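Local coordinates for protein RMD9, mitochondrial (Saccharomyces cerevisiae S288C, PDB 7A9X) that binds a dodecameric RNA element in the 3'-UTRs of yeast mitochondrial mRNAs and takes part in their processing or stability, at residues 402-407 with 424-429; 365-370 with 387-392; 543-548 with 580-585. All blocks are in the same frame, centred on the assembly; numbering follows the deposited sequence.

Contact 1. Residues 402-407 with 424-429; sequences PFFNVM and DKNYTL. With nucleotides of chain B.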
loop_
_atom_site.group_PDB
_atom_site.type_symbol
_atom_site.label_atom_id
_atom_site.label_comp_id
_atom_site.label_asym_id
_atom_site.label_seq_id
_atom_site.Cartn_x
_atom_site.Cartn_y
_atom_site.Cartn_z
ATOM N N PRO A 402 -7.923 -13.521 2.598
ATOM C CA PRO A 402 -6.600 -13.025 3.015
ATOM C C PRO A 402 -6.258 -13.337 4.463
ATOM O O PRO A 402 -5.074 -13.487 4.785
ATOM C CB PRO A 402 -6.701 -11.514 2.768
ATOM C CG PRO A 402 -7.669 -11.396 1.656
ATOM C CD PRO A 402 -8.700 -12.454 1.936
ATOM N N PHE A 403 -7.259 -13.450 5.339
ATOM C CA PHE A 403 -7.002 -13.825 6.727
ATOM C C PHE A 403 -6.227 -15.136 6.806
ATOM O O PHE A 403 -5.204 -15.225 7.496
ATOM C CB PHE A 403 -8.321 -13.928 7.494
ATOM C CG PHE A 403 -8.170 -14.433 8.905
ATOM C CD1 PHE A 403 -7.753 -13.585 9.919
ATOM C CD2 PHE A 403 -8.457 -15.755 9.219
ATOM C CE1 PHE A 403 -7.616 -14.043 11.217
ATOM C CE2 PHE A 403 -8.324 -16.220 10.515
ATOM C CZ PHE A 403 -7.904 -15.365 11.516
ATOM N N PHE A 404 -6.696 -16.165 6.099
ATOM C CA PHE A 404 -5.995 -17.442 6.085
ATOM C C PHE A 404 -4.797 -17.446 5.141
ATOM O O PHE A 404 -3.854 -18.211 5.366
ATOM C CB PHE A 404 -6.960 -18.571 5.715
ATOM C CG PHE A 404 -7.764 -19.088 6.880
ATOM C CD1 PHE A 404 -7.131 -19.673 7.969
ATOM C CD2 PHE A 404 -9.149 -19.005 6.881
ATOM C CE1 PHE A 404 -7.863 -20.159 9.043
ATOM C CE2 PHE A 404 -9.889 -19.489 7.951
ATOM C CZ PHE A 404 -9.243 -20.066 9.034
ATOM N N ASN A 405 -4.809 -16.608 4.100
ATOM C CA ASN A 405 -3.660 -16.530 3.202
ATOM C C ASN A 405 -2.427 -15.999 3.926
ATOM O O ASN A 405 -1.333 -16.564 3.796
ATOM C CB ASN A 405 -3.988 -15.653 1.991
ATOM C CG ASN A 405 -5.053 -16.267 1.093
ATOM O OD1 ASN A 405 -5.302 -17.472 1.137
ATOM N ND2 ASN A 405 -5.682 -15.436 0.270
ATOM N N VAL A 406 -2.583 -14.916 4.693
ATOM C CA VAL A 406 -1.467 -14.379 5.470
ATOM C C VAL A 406 -0.995 -15.400 6.497
ATOM O O VAL A 406 0.210 -15.634 6.654
ATOM C CB VAL A 406 -1.868 -13.054 6.144
ATOM C CG1 VAL A 406 -0.745 -12.557 7.035
ATOM C CG2 VAL A 406 -2.225 -12.013 5.103
ATOM N N MET A 407 -1.938 -16.020 7.209
ATOM C CA MET A 407 -1.585 -17.026 8.206
ATOM C C MET A 407 -0.773 -18.157 7.587
ATOM O O MET A 407 0.273 -18.543 8.120
ATOM C CB MET A 407 -2.857 -17.571 8.860
ATOM C CG MET A 407 -2.617 -18.481 10.052
ATOM S SD MET A 407 -4.122 -19.306 10.603
ATOM C CE MET A 407 -5.217 -17.914 10.859
ATOM N N ASP A 424 -5.802 -25.373 4.610
ATOM C CA ASP A 424 -6.509 -25.812 3.411
ATOM C C ASP A 424 -7.903 -26.318 3.756
ATOM O O ASP A 424 -8.873 -26.026 3.046
ATOM C CB ASP A 424 -5.698 -26.899 2.703
ATOM C CG ASP A 424 -6.091 -27.072 1.250
ATOM O OD1 ASP A 424 -7.034 -26.389 0.799
ATOM O OD2 ASP A 424 -5.448 -27.890 0.556
ATOM N N LYS A 425 -8.020 -27.062 4.856
ATOM C CA LYS A 425 -9.317 -27.553 5.302
ATOM C C LYS A 425 -10.234 -26.416 5.739
ATOM O O LYS A 425 -11.448 -26.481 5.515
ATOM C CB LYS A 425 -9.114 -28.555 6.438
ATOM C CG LYS A 425 -10.360 -28.915 7.226
ATOM C CD LYS A 425 -9.996 -29.807 8.404
ATOM C CE LYS A 425 -11.180 -30.040 9.329
ATOM N NZ LYS A 425 -10.782 -30.808 10.542
ATOM N N ASN A 426 -9.677 -25.364 6.343
ATOM C CA ASN A 426 -10.507 -24.286 6.867
ATOM C C ASN A 426 -11.093 -23.404 5.772
ATOM O O ASN A 426 -12.090 -22.718 6.021
ATOM C CB ASN A 426 -9.702 -23.438 7.854
ATOM C CG ASN A 426 -9.511 -24.130 9.192
ATOM O OD1 ASN A 426 -9.538 -25.358 9.279
ATOM N ND2 ASN A 426 -9.327 -23.342 10.245
ATOM N N TYR A 427 -10.499 -23.396 4.574
ATOM C CA TYR A 427 -11.106 -22.671 3.463
ATOM C C TYR A 427 -12.505 -23.194 3.169
ATOM O O TYR A 427 -13.439 -22.412 2.957
ATOM C CB TYR A 427 -10.232 -22.781 2.211
ATOM C CG TYR A 427 -8.958 -21.970 2.249
ATOM C CD1 TYR A 427 -8.996 -20.584 2.291
ATOM C CD2 TYR A 427 -7.715 -22.591 2.223
ATOM C CE1 TYR A 427 -7.832 -19.837 2.320
ATOM C CE2 TYR A 427 -6.545 -21.855 2.252
ATOM C CZ TYR A 427 -6.608 -20.479 2.300
ATOM O OH TYR A 427 -5.443 -19.746 2.328
ATOM N N THR A 428 -12.667 -24.519 3.158
ATOM C CA THR A 428 -13.970 -25.116 2.897
ATOM C C THR A 428 -14.863 -25.091 4.132
ATOM O O THR A 428 -16.083 -24.938 4.004
ATOM C CB THR A 428 -13.791 -26.555 2.404
ATOM O OG1 THR A 428 -12.816 -26.583 1.356
ATOM C CG2 THR A 428 -15.108 -27.104 1.867
ATOM N N LEU A 429 -14.277 -25.227 5.325
ATOM C CA LEU A 429 -15.073 -25.271 6.547
ATOM C C LEU A 429 -15.818 -23.961 6.770
ATOM O O LEU A 429 -17.013 -23.959 7.082
ATOM C CB LEU A 429 -14.181 -25.595 7.746
ATOM C CG LEU A 429 -14.290 -27.008 8.319
ATOM C CD1 LEU A 429 -13.926 -28.042 7.265
ATOM C CD2 LEU A 429 -13.410 -27.148 9.550
ATOM P P U B 10 1.136 -7.407 0.715
ATOM O OP1 U B 10 2.558 -7.463 1.141
ATOM O OP2 U B 10 0.814 -7.132 -0.710
ATOM O "O5'" U B 10 0.450 -8.786 1.127
ATOM C "C5'" U B 10 0.769 -9.433 2.351
ATOM C "C4'" U B 10 0.118 -10.791 2.430
ATOM O "O4'" U B 10 -1.314 -10.638 2.276
ATOM C "C3'" U B 10 0.521 -11.775 1.338
ATOM O "O3'" U B 10 1.699 -12.492 1.671
ATOM C "C2'" U B 10 -0.706 -12.672 1.198
ATOM O "O2'" U B 10 -0.681 -13.720 2.155
ATOM C "C1'" U B 10 -1.849 -11.715 1.542
ATOM N N1 U B 10 -2.534 -11.174 0.345
ATOM C C2 U B 10 -3.707 -11.788 -0.052
ATOM O O2 U B 10 -4.183 -12.745 0.533
ATOM N N3 U B 10 -4.301 -11.237 -1.160
ATOM C C4 U B 10 -3.851 -10.157 -1.892
ATOM O O4 U B 10 -4.498 -9.779 -2.868
ATOM C C5 U B 10 -2.632 -9.576 -1.416
ATOM C C6 U B 10 -2.033 -10.091 -0.339
#

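Contact 2. Residues 365-370 with 387-392; sequences NTFFTI and QEIITF. With nucleotides of chain B.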
loop_
_atom_site.group_PDB
_atom_site.type_symbol
_atom_site.label_atom_id
_atom_site.label_comp_id
_atom_site.label_asym_id
_atom_site.label_seq_id
_atom_site.Cartn_x
_atom_site.Cartn_y
_atom_site.Cartn_z
ATOM N N ASN A 365 -1.876 -8.826 7.942
ATOM C CA ASN A 365 -0.486 -8.987 7.529
ATOM C C ASN A 365 0.464 -8.575 8.646
ATOM O O ASN A 365 1.391 -9.315 8.995
ATOM C CB ASN A 365 -0.217 -8.171 6.265
ATOM C CG ASN A 365 1.205 -8.326 5.761
ATOM O OD1 ASN A 365 1.798 -9.401 5.862
ATOM N ND2 ASN A 365 1.760 -7.250 5.218
ATOM N N THR A 366 0.242 -7.391 9.221
ATOM C CA THR A 366 1.073 -6.929 10.326
ATOM C C THR A 366 0.951 -7.853 11.533
ATOM O O THR A 366 1.954 -8.176 12.178
ATOM C CB THR A 366 0.684 -5.499 10.706
ATOM O OG1 THR A 366 0.798 -4.653 9.556
ATOM C CG2 THR A 366 1.591 -4.967 11.809
ATOM N N PHE A 367 -0.269 -8.303 11.836
ATOM C CA PHE A 367 -0.506 -9.087 13.045
ATOM C C PHE A 367 0.133 -10.470 12.951
ATOM O O PHE A 367 0.819 -10.911 13.880
ATOM C CB PHE A 367 -2.009 -9.203 13.300
ATOM C CG PHE A 367 -2.366 -10.159 14.399
ATOM C CD1 PHE A 367 -2.024 -9.882 15.715
ATOM C CD2 PHE A 367 -3.050 -11.331 14.118
ATOM C CE1 PHE A 367 -2.352 -10.759 16.733
ATOM C CE2 PHE A 367 -3.384 -12.213 15.129
ATOM C CZ PHE A 367 -3.033 -11.927 16.440
ATOM N N PHE A 368 -0.086 -11.176 11.840
ATOM C CA PHE A 368 0.447 -12.526 11.723
ATOM C C PHE A 368 1.950 -12.537 11.482
ATOM O O PHE A 368 2.610 -13.531 11.804
ATOM C CB PHE A 368 -0.280 -13.291 10.617
ATOM C CG PHE A 368 -1.654 -13.754 11.012
ATOM C CD1 PHE A 368 -1.827 -14.582 12.112
ATOM C CD2 PHE A 368 -2.770 -13.364 10.291
ATOM C CE1 PHE A 368 -3.091 -15.011 12.482
ATOM C CE2 PHE A 368 -4.036 -13.789 10.657
ATOM C CZ PHE A 368 -4.197 -14.613 11.751
ATOM N N THR A 369 2.505 -11.457 10.928
ATOM C CA THR A 369 3.956 -11.330 10.867
ATOM C C THR A 369 4.543 -11.267 12.270
ATOM O O THR A 369 5.536 -11.940 12.572
ATOM C CB THR A 369 4.341 -10.090 10.057
ATOM O OG1 THR A 369 3.826 -10.212 8.725
ATOM C CG2 THR A 369 5.850 -9.933 9.994
ATOM N N ILE A 370 3.919 -10.480 13.148
ATOM C CA ILE A 370 4.336 -10.435 14.545
ATOM C C ILE A 370 4.054 -11.768 15.232
ATOM O O ILE A 370 4.852 -12.236 16.052
ATOM C CB ILE A 370 3.644 -9.260 15.260
ATOM C CG1 ILE A 370 4.048 -7.937 14.603
ATOM C CG2 ILE A 370 3.982 -9.255 16.744
ATOM C CD1 ILE A 370 3.226 -6.746 15.054
ATOM N N GLN A 387 -5.980 -21.161 17.017
ATOM C CA GLN A 387 -7.379 -21.561 17.142
ATOM C C GLN A 387 -8.182 -20.516 17.903
ATOM O O GLN A 387 -9.332 -20.230 17.553
ATOM C CB GLN A 387 -7.476 -22.922 17.830
ATOM C CG GLN A 387 -6.896 -24.068 17.021
ATOM C CD GLN A 387 -6.890 -25.374 17.789
ATOM O OE1 GLN A 387 -6.930 -25.382 19.020
ATOM N NE2 GLN A 387 -6.844 -26.486 17.065
ATOM N N GLU A 388 -7.592 -19.937 18.950
ATOM C CA GLU A 388 -8.254 -18.850 19.662
ATOM C C GLU A 388 -8.435 -17.637 18.757
ATOM O O GLU A 388 -9.467 -16.959 18.814
ATOM C CB GLU A 388 -7.451 -18.485 20.911
ATOM C CG GLU A 388 -7.975 -17.278 21.674
ATOM C CD GLU A 388 -7.094 -16.905 22.854
ATOM O OE1 GLU A 388 -6.377 -17.789 23.371
ATOM O OE2 GLU A 388 -7.113 -15.725 23.263
ATOM N N ILE A 389 -7.442 -17.358 17.909
ATOM C CA ILE A 389 -7.545 -16.252 16.965
ATOM C C ILE A 389 -8.631 -16.530 15.931
ATOM O O ILE A 389 -9.409 -15.638 15.571
ATOM C CB ILE A 389 -6.175 -16.000 16.307
ATOM C CG1 ILE A 389 -5.163 -15.531 17.357
ATOM C CG2 ILE A 389 -6.290 -14.987 15.179
ATOM C CD1 ILE A 389 -3.736 -15.482 16.859
ATOM N N ILE A 390 -8.707 -17.770 15.441
ATOM C CA ILE A 390 -9.718 -18.122 14.447
ATOM C C ILE A 390 -11.115 -18.040 15.051
ATOM O O ILE A 390 -12.059 -17.562 14.409
ATOM C CB ILE A 390 -9.426 -19.520 13.871
ATOM C CG1 ILE A 390 -8.138 -19.495 13.050
ATOM C CG2 ILE A 390 -10.591 -20.011 13.027
ATOM C CD1 ILE A 390 -7.626 -20.868 12.677
ATOM N N THR A 391 -11.266 -18.500 16.294
ATOM C CA THR A 391 -12.556 -18.411 16.969
ATOM C C THR A 391 -12.975 -16.959 17.170
ATOM O O THR A 391 -14.130 -16.597 16.919
ATOM C CB THR A 391 -12.495 -19.148 18.310
ATOM O OG1 THR A 391 -12.328 -20.552 18.076
ATOM C CG2 THR A 391 -13.765 -18.922 19.119
ATOM N N PHE A 392 -12.045 -16.109 17.611
ATOM C CA PHE A 392 -12.370 -14.700 17.800
ATOM C C PHE A 392 -12.724 -14.035 16.475
ATOM O O PHE A 392 -13.698 -13.277 16.387
ATOM C CB PHE A 392 -11.205 -13.964 18.461
ATOM C CG PHE A 392 -11.273 -12.475 18.294
ATOM C CD1 PHE A 392 -12.062 -11.708 19.136
ATOM C CD2 PHE A 392 -10.567 -11.843 17.279
ATOM C CE1 PHE A 392 -12.136 -10.340 18.977
ATOM C CE2 PHE A 392 -10.639 -10.477 17.113
ATOM C CZ PHE A 392 -11.424 -9.722 17.964
ATOM P P U B 10 1.136 -7.407 0.715
ATOM O OP1 U B 10 2.558 -7.463 1.141
ATOM O OP2 U B 10 0.814 -7.132 -0.710
ATOM O "O5'" U B 10 0.450 -8.786 1.127
ATOM C "C5'" U B 10 0.769 -9.433 2.351
ATOM C "C4'" U B 10 0.118 -10.791 2.430
ATOM O "O4'" U B 10 -1.314 -10.638 2.276
ATOM C "C3'" U B 10 0.521 -11.775 1.338
ATOM O "O3'" U B 10 1.699 -12.492 1.671
ATOM C "C2'" U B 10 -0.706 -12.672 1.198
ATOM O "O2'" U B 10 -0.681 -13.720 2.155
ATOM C "C1'" U B 10 -1.849 -11.715 1.542
ATOM N N1 U B 10 -2.534 -11.174 0.345
ATOM C C2 U B 10 -3.707 -11.788 -0.052
ATOM O O2 U B 10 -4.183 -12.745 0.533
ATOM N N3 U B 10 -4.301 -11.237 -1.160
ATOM C C4 U B 10 -3.851 -10.157 -1.892
ATOM O O4 U B 10 -4.498 -9.779 -2.868
ATOM C C5 U B 10 -2.632 -9.576 -1.416
ATOM C C6 U B 10 -2.033 -10.091 -0.339
#

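Contact 3. Residues 543-548 with 580-585; sequences LYLKIL and SGYSDL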
loop_
_atom_site.group_PDB
_atom_site.type_symbol
_atom_site.label_atom_id
_atom_site.label_comp_id
_atom_site.label_asym_id
_atom_site.label_seq_id
_atom_site.Cartn_x
_atom_site.Cartn_y
_atom_site.Cartn_z
ATOM N N LEU A 543 10.883 -32.382 -12.059
ATOM C CA LEU A 543 9.461 -32.091 -12.211
ATOM C C LEU A 543 9.236 -30.619 -12.536
ATOM O O LEU A 543 8.356 -30.276 -13.336
ATOM C CB LEU A 543 8.708 -32.479 -10.938
ATOM C CG LEU A 543 7.200 -32.219 -10.958
ATOM C CD1 LEU A 543 6.519 -33.098 -11.996
ATOM C CD2 LEU A 543 6.596 -32.438 -9.583
ATOM N N TYR A 544 10.030 -29.738 -11.927
ATOM C CA TYR A 544 9.908 -28.306 -12.177
ATOM C C TYR A 544 10.201 -27.972 -13.635
ATOM O O TYR A 544 9.457 -27.219 -14.273
ATOM C CB TYR A 544 10.848 -27.550 -11.239
ATOM C CG TYR A 544 11.066 -26.095 -11.580
ATOM C CD1 TYR A 544 10.118 -25.134 -11.256
ATOM C CD2 TYR A 544 12.235 -25.681 -12.204
ATOM C CE1 TYR A 544 10.323 -23.802 -11.557
ATOM C CE2 TYR A 544 12.451 -24.354 -12.507
ATOM C CZ TYR A 544 11.491 -23.418 -12.180
ATOM O OH TYR A 544 11.700 -22.094 -12.480
ATOM N N LEU A 545 11.283 -28.533 -14.181
ATOM C CA LEU A 545 11.626 -28.270 -15.575
ATOM C C LEU A 545 10.655 -28.946 -16.533
ATOM O O LEU A 545 10.479 -28.482 -17.665
ATOM C CB LEU A 545 13.055 -28.729 -15.859
ATOM C CG LEU A 545 14.157 -27.925 -15.171
ATOM C CD1 LEU A 545 15.503 -28.598 -15.370
ATOM C CD2 LEU A 545 14.185 -26.499 -15.701
ATOM N N LYS A 546 10.023 -30.038 -16.103
ATOM C CA LYS A 546 9.045 -30.704 -16.955
ATOM C C LYS A 546 7.775 -29.875 -17.087
ATOM O O LYS A 546 7.213 -29.759 -18.182
ATOM C CB LYS A 546 8.728 -32.091 -16.398
ATOM C CG LYS A 546 7.609 -32.808 -17.127
ATOM C CD LYS A 546 7.294 -34.134 -16.465
ATOM C CE LYS A 546 8.497 -35.058 -16.486
ATOM N NZ LYS A 546 8.175 -36.379 -15.888
ATOM N N ILE A 547 7.315 -29.281 -15.984
ATOM C CA ILE A 547 6.102 -28.473 -16.027
ATOM C C ILE A 547 6.344 -27.178 -16.791
ATOM O O ILE A 547 5.469 -26.702 -17.525
ATOM C CB ILE A 547 5.594 -28.204 -14.600
ATOM C CG1 ILE A 547 5.340 -29.526 -13.872
ATOM C CG2 ILE A 547 4.328 -27.375 -14.637
ATOM C CD1 ILE A 547 4.953 -29.359 -12.425
ATOM N N LEU A 548 7.533 -26.587 -16.634
ATOM C CA LEU A 548 7.864 -25.375 -17.378
ATOM C C LEU A 548 7.768 -25.613 -18.878
ATOM O O LEU A 548 7.121 -24.846 -19.601
ATOM C CB LEU A 548 9.266 -24.892 -17.007
ATOM C CG LEU A 548 9.462 -24.153 -15.687
ATOM C CD1 LEU A 548 10.891 -23.649 -15.602
ATOM C CD2 LEU A 548 8.475 -23.004 -15.559
ATOM N N SER A 580 21.824 -28.134 -18.888
ATOM C CA SER A 580 22.516 -28.384 -20.146
ATOM C C SER A 580 21.672 -29.203 -21.114
ATOM O O SER A 580 21.956 -29.206 -22.317
ATOM C CB SER A 580 23.848 -29.089 -19.892
ATOM O OG SER A 580 24.782 -28.214 -19.281
ATOM N N GLY A 581 20.642 -29.890 -20.623
ATOM C CA GLY A 581 19.799 -30.700 -21.481
ATOM C C GLY A 581 18.329 -30.343 -21.397
ATOM O O GLY A 581 17.468 -31.227 -21.424
ATOM N N TYR A 582 18.028 -29.046 -21.299
ATOM C CA TYR A 582 16.643 -28.607 -21.205
ATOM C C TYR A 582 15.957 -28.592 -22.567
ATOM O O TYR A 582 14.734 -28.756 -22.643
ATOM C CB TYR A 582 16.577 -27.220 -20.555
ATOM C CG TYR A 582 15.185 -26.634 -20.512
ATOM C CD1 TYR A 582 14.187 -27.224 -19.748
ATOM C CD2 TYR A 582 14.867 -25.493 -21.237
ATOM C CE1 TYR A 582 12.911 -26.697 -19.709
ATOM C CE2 TYR A 582 13.593 -24.956 -21.203
ATOM C CZ TYR A 582 12.619 -25.563 -20.438
ATOM O OH TYR A 582 11.350 -25.035 -20.400
ATOM N N SER A 583 16.724 -28.421 -23.646
ATOM C CA SER A 583 16.124 -28.344 -24.972
ATOM C C SER A 583 15.546 -29.686 -25.407
ATOM O O SER A 583 14.531 -29.723 -26.111
ATOM C CB SER A 583 17.163 -27.856 -25.983
ATOM O OG SER A 583 18.298 -28.707 -25.993
ATOM N N ASP A 584 16.165 -30.792 -25.001
ATOM C CA ASP A 584 15.715 -32.114 -25.417
ATOM C C ASP A 584 14.771 -32.771 -24.417
ATOM O O ASP A 584 14.383 -33.928 -24.622
ATOM C CB ASP A 584 16.924 -33.024 -25.656
ATOM N N LEU A 585 14.384 -32.072 -23.351
ATOM C CA LEU A 585 13.567 -32.685 -22.313
ATOM C C LEU A 585 12.134 -32.888 -22.795
ATOM O O LEU A 585 11.545 -32.013 -23.435
ATOM C CB LEU A 585 13.583 -31.827 -21.048
#

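Contact 1. Residues 402-407 with 424-429
Phe404 and Tyr427 have the nearest CA atoms across two nearly antiparallel helical segments, 402-407 and 424-429, whose axes pass 10.5 Å apart at an angle of 174°. Both are assigned to PPR7, and the pair forms the helical hairpin of a pentatricopeptide repeat. Between them the Phe404 ring turns its edge to the face of Tyr427 in a T-shaped stack, with centroids 6.0 Å apart and planes at 66°. Asn426 closes over a face of the Phe404 ring, its CB 4.0 Å from the centroid in a CH-pi contact. Tyr427 OH donates a hydrogen bond of 2.6 Å to Asn405 OD1, in the carbonyl plane. Asn405 sets CG beside its backbone N (chi1 -67°), which brings its amide between Tyr427 OH and the base; ND2 of Asn405 gives a hydrogen bond of 3.1 Å to O2 of U10 of chain B. Tyr427 is thus a second-shell residue, consistent with a part in positioning the asparagine that contacts the base. Glu401 also binds ND2, while Val406 CG2 lies 3.3 Å from O4' of U10 of chain B. Helix 436-445 flanks the hairpin at Asn405 and Tyr427; helix 357-374 meets it at Pro402 and Val406, and helix 379-396 touches Phe404 and Asn426 through Ile390.

Contact 2. Residues 365-370 with 387-392
Apolar contacts alone join the two segments, and Ile389 makes all of them from its side. Its CD1 meets the Phe367 ring at the edge, near the ring plane, 3.6 Å from CZ, the two side chains approaching from opposite directions. The other branch, CG2, reaches CZ of Phe368 at 4.0 Å as those side chains slide past each other. Two torsions divide the work of the phenylalanines: Phe367 holds CG trans to its backbone N (chi1 171°), whereas Phe368 swings CG beside its own N (chi1 -76°). The rings therefore lie next to one another, with Phe367 CD2 3.9 Å above the centre of the Phe368 ring.

Hydrogen bonding stays within each helix. Asn365 O receives both Thr369 N and Thr369 OG1, the hydroxyl at 2.6 Å, from opposite faces of the carbonyl plane; Gln387 O is gripped likewise by Thr391.

Contact with RNA falls to Asn365, whose CG packs 3.6 Å from C5' of U10 of chain B. Trp344 stacks on Phe367, and Phe403 meets Phe368 edge-to-face, extending the aromatic core into neighbouring helices. Such a two-helix hairpin, here assigned as PPR6, with its first helix facing the RNA, is the building block of the pentatricopeptide solenoid.

Contact 3. Residues 543-548 with 580-585
Tyr582 presents the edge of its ring to Leu545, whose carbonyl O lies in the ring plane, 3.6 Å from CE1. No hydrogen bond accompanies this approach, which brings an aromatic C-H up to a backbone oxygen. Farther back along the same edge, Tyr582 CD1 meets Leu545 CD2 at 4.1 Å, the two side chains crossing at a slant. A second flat group, Tyr544, belongs to the helix itself: Leu548 CG sits 4.1 Å above one face of its ring, offset toward the rim, while its hydroxyl is hydrogen-bonded to Tyr564 O. The contact as a whole fastens a loop following helix 566-571 onto helix 540-551, in the C-terminal part of this alpha-helical protein, beyond the last pentatricopeptide repeat. Tyr582 can span the distance because CG stands opposite its backbone N (chi1 176°), which brings the ring to the helix, its phenol end beside Leu548. There Tyr582 OH rests 4.0 Å from Leu548 CB, beside the backbone rather than in a polar bond across the contact. The nearest backbones, at Leu545 and Tyr582, are 7.5 Å apart between CA atoms. Tyr578 and Leu579 add to the loop's hold on Leu545, while Leu548 also packs on Leu481 of helix 478-486 and on Phe555.

How the contacts relate
From the N terminus, contact 2 comes first, closing the turn between helices 357-374 and 379-396. Contact 1 then closes the next turn, between helices 401-410 and 417-429, with an equal spacing of 17 residues. Contact 3, well after the last repeat, closes a longer excursion of 32 residues that returns as a loop to helix 540-551. All three are in series; none nests in or crosses another. Contacts 1 and 2 nevertheless touch, their centres 12 Å apart: Phe368 packs against Val406 and Met407, joining PPR6 to PPR7, and both contacts reach the same nucleotide. Contact 3 stands apart, its centre 33 Å from that of contact 1, within the C-terminal region.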